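Local coordinates for uncharacterized protein (Bacteroides ovatus, PDB 3P02), which is of unknown function but joins a probable immunoglobulin-like beta sandwich to a second, antiparallel beta domain in a single chain, at residues A[107-112]-A[122-127]. Residues are numbered along the deposited sequence; the frame is centred on the assembly and turned at random.
With EDO (1,2-ethanediol), chain E.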
loop_
_atom_site.group_PDB
_atom_site.type_symbol
_atom_site.label_atom_id
_atom_site.label_comp_id
_atom_site.label_asym_id
_atom_site.label_seq_id
_atom_site.Cartn_x
_atom_site.Cartn_y
_atom_site.Cartn_z
ATOM N N LEU A 107 -19.123 0.865 10.746
ATOM C CA LEU A 107 -18.276 -0.039 11.483
ATOM C C LEU A 107 -16.914 0.621 11.587
ATOM O O LEU A 107 -16.223 0.714 10.572
ATOM C CB LEU A 107 -18.173 -1.432 10.844
ATOM C CG LEU A 107 -17.214 -2.418 11.569
ATOM C CD1 LEU A 107 -17.675 -2.705 12.993
ATOM C CD2 LEU A 107 -17.095 -3.709 10.795
ATOM N N PRO A 108 -16.536 1.133 12.764
ATOM C CA PRO A 108 -15.201 1.757 12.865
ATOM C C PRO A 108 -14.135 0.693 13.094
ATOM O O PRO A 108 -14.212 -0.091 14.054
ATOM C CB PRO A 108 -15.328 2.735 14.033
ATOM C CG PRO A 108 -16.573 2.256 14.843
ATOM C CD PRO A 108 -17.271 1.167 14.053
ATOM N N ILE A 109 -13.145 0.653 12.185
ATOM C CA ILE A 109 -12.030 -0.280 12.296
ATOM C C ILE A 109 -10.780 0.512 12.626
ATOM O O ILE A 109 -10.329 1.303 11.792
ATOM C CB ILE A 109 -11.827 -1.145 11.028
ATOM C CG1 ILE A 109 -13.140 -1.890 10.662
ATOM C CG2 ILE A 109 -10.664 -2.136 11.245
ATOM C CD1 ILE A 109 -13.530 -1.806 9.290
ATOM N N GLU A 110 -10.210 0.278 13.823
ATOM C CA GLU A 110 -8.991 0.969 14.225
ATOM C C GLU A 110 -7.790 0.178 13.765
ATOM O O GLU A 110 -7.578 -0.941 14.229
ATOM C CB GLU A 110 -8.951 1.175 15.739
ATOM C CG GLU A 110 -10.014 2.165 16.217
ATOM C CD GLU A 110 -10.024 2.501 17.700
ATOM O OE1 GLU A 110 -9.238 1.889 18.461
ATOM O OE2 GLU A 110 -10.818 3.384 18.100
ATOM N N PHE A 111 -7.056 0.709 12.802
ATOM C CA PHE A 111 -5.822 0.074 12.349
ATOM C C PHE A 111 -4.645 0.613 13.156
ATOM O O PHE A 111 -4.566 1.836 13.377
ATOM C CB PHE A 111 -5.594 0.366 10.864
ATOM C CG PHE A 111 -6.565 -0.391 9.982
ATOM C CD1 PHE A 111 -6.359 -1.738 9.694
ATOM C CD2 PHE A 111 -7.713 0.224 9.495
ATOM C CE1 PHE A 111 -7.228 -2.433 8.853
ATOM C CE2 PHE A 111 -8.599 -0.481 8.671
ATOM C CZ PHE A 111 -8.357 -1.809 8.372
ATOM N N SER A 112 -3.732 -0.283 13.564
ATOM C CA SER A 112 -2.502 0.059 14.299
ATOM C C SER A 112 -1.404 -0.713 13.616
ATOM O O SER A 112 -1.212 -1.895 13.897
ATOM C CB SER A 112 -2.643 -0.306 15.774
ATOM O OG SER A 112 -3.667 0.462 16.382
ATOM N N TRP A 122 -1.581 -7.240 2.582
ATOM C CA TRP A 122 -2.418 -7.685 3.692
ATOM C C TRP A 122 -3.870 -7.368 3.439
ATOM O O TRP A 122 -4.189 -6.327 2.845
ATOM C CB TRP A 122 -1.956 -7.000 4.994
ATOM C CG TRP A 122 -0.512 -7.260 5.304
ATOM C CD1 TRP A 122 0.548 -6.439 5.040
ATOM C CD2 TRP A 122 0.031 -8.448 5.897
ATOM N NE1 TRP A 122 1.724 -7.047 5.425
ATOM C CE2 TRP A 122 1.435 -8.280 5.963
ATOM C CE3 TRP A 122 -0.536 -9.659 6.357
ATOM C CZ2 TRP A 122 2.280 -9.256 6.501
ATOM C CZ3 TRP A 122 0.303 -10.642 6.879
ATOM C CH2 TRP A 122 1.694 -10.439 6.943
ATOM N N ALA A 123 -4.758 -8.200 3.957
ATOM C CA ALA A 123 -6.173 -7.896 3.787
ATOM C C ALA A 123 -6.973 -8.341 4.989
ATOM O O ALA A 123 -6.660 -9.336 5.626
ATOM C CB ALA A 123 -6.712 -8.552 2.506
ATOM N N LEU A 124 -8.051 -7.613 5.261
ATOM C CA LEU A 124 -8.959 -7.901 6.357
ATOM C C LEU A 124 -10.367 -8.183 5.773
ATOM O O LEU A 124 -11.038 -7.254 5.302
ATOM C CB LEU A 124 -8.982 -6.714 7.351
ATOM C CG LEU A 124 -9.974 -6.824 8.505
ATOM C CD1 LEU A 124 -9.700 -8.076 9.380
ATOM C CD2 LEU A 124 -9.981 -5.530 9.351
ATOM N N PRO A 125 -10.758 -9.481 5.738
ATOM C CA PRO A 125 -12.061 -9.850 5.169
ATOM C C PRO A 125 -13.134 -9.855 6.264
ATOM O O PRO A 125 -12.980 -10.537 7.272
ATOM C CB PRO A 125 -11.781 -11.253 4.592
ATOM C CG PRO A 125 -10.786 -11.864 5.556
ATOM C CD PRO A 125 -9.980 -10.677 6.146
ATOM N N LEU A 126 -14.197 -9.062 6.101
ATOM C CA LEU A 126 -15.216 -8.918 7.141
ATOM C C LEU A 126 -16.581 -9.198 6.633
ATOM O O LEU A 126 -16.921 -8.682 5.572
ATOM C CB LEU A 126 -15.227 -7.456 7.663
ATOM C CG LEU A 126 -13.922 -6.898 8.145
ATOM C CD1 LEU A 126 -14.074 -5.428 8.462
ATOM C CD2 LEU A 126 -13.466 -7.635 9.378
ATOM N N LYS A 127 -17.397 -9.908 7.407
ATOM C CA LYS A 127 -18.768 -10.142 6.973
ATOM C C LYS A 127 -19.733 -9.603 8.014
ATOM O O LYS A 127 -19.468 -9.702 9.205
ATOM C CB LYS A 127 -19.022 -11.654 6.749
ATOM C CG LYS A 127 -20.443 -11.955 6.241
ATOM C CD LYS A 127 -20.651 -13.406 5.848
ATOM C CE LYS A 127 -22.038 -13.592 5.293
ATOM N NZ LYS A 127 -22.329 -15.029 4.989
HETATM C C1 EDO E . -22.458 -16.262 8.036
HETATM O O1 EDO E . -23.408 -16.744 7.084
HETATM C C2 EDO E . -22.715 -16.851 9.414
HETATM O O2 EDO E . -21.802 -16.250 10.340
#
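Ile109 and Leu126 meet tip to tip, Ile109 CD1 lying 3.8 Å from Leu126 CD1. Ile109 is the side chain to follow. From CB it forks: the CG2 methyl, anti to the backbone N, slides past Leu124 and comes within 3.9 Å of Leu124 CD2, while CG1 (chi1 -55°) carries CD1 the other way along the strand to Leu126. Ile109 CG2 also sits 3.6 Å above the plane of the Phe111 ring, offset toward its rim. That ring reaches Leu124 from an oblique angle, with Phe111 CE1 4.2 Å from Leu124 CD2, so Leu124 CD2 touches both Ile109 and Phe111. At the other end Leu107 crosses Leu126, its CD2 4.2 Å from Leu126 CD1.

No hydrogen bond joins the two segments; methyls and the Phe111 ring make all the contacts between them. Phe59 and Leu61 of strand 55-61, Leu85, Phe92 and Leu149 pack around the same side chains. Lys127 takes no part in this core: its extended chain ends in NZ, hydrogen-bonded to Tyr136 O and, weakly, to O1 of a 1,2-ethanediol probably left from the crystallisation liquor. An alanine here would probably leave Tyr136 O without this ammonium partner and lose the side chain's contact with Thr146.

The axes of the two segments come within 11.6 Å, their N-to-C directions 156° apart, roughly antiparallel. Strand 104-112 pairs with 36-45 in one sheet, strand 122-130 with 55-61 and 146-154 in another, and the buried aliphatic layer between them is that of a beta sandwich, consistent with the E-set clan of immunoglobulin-like domains.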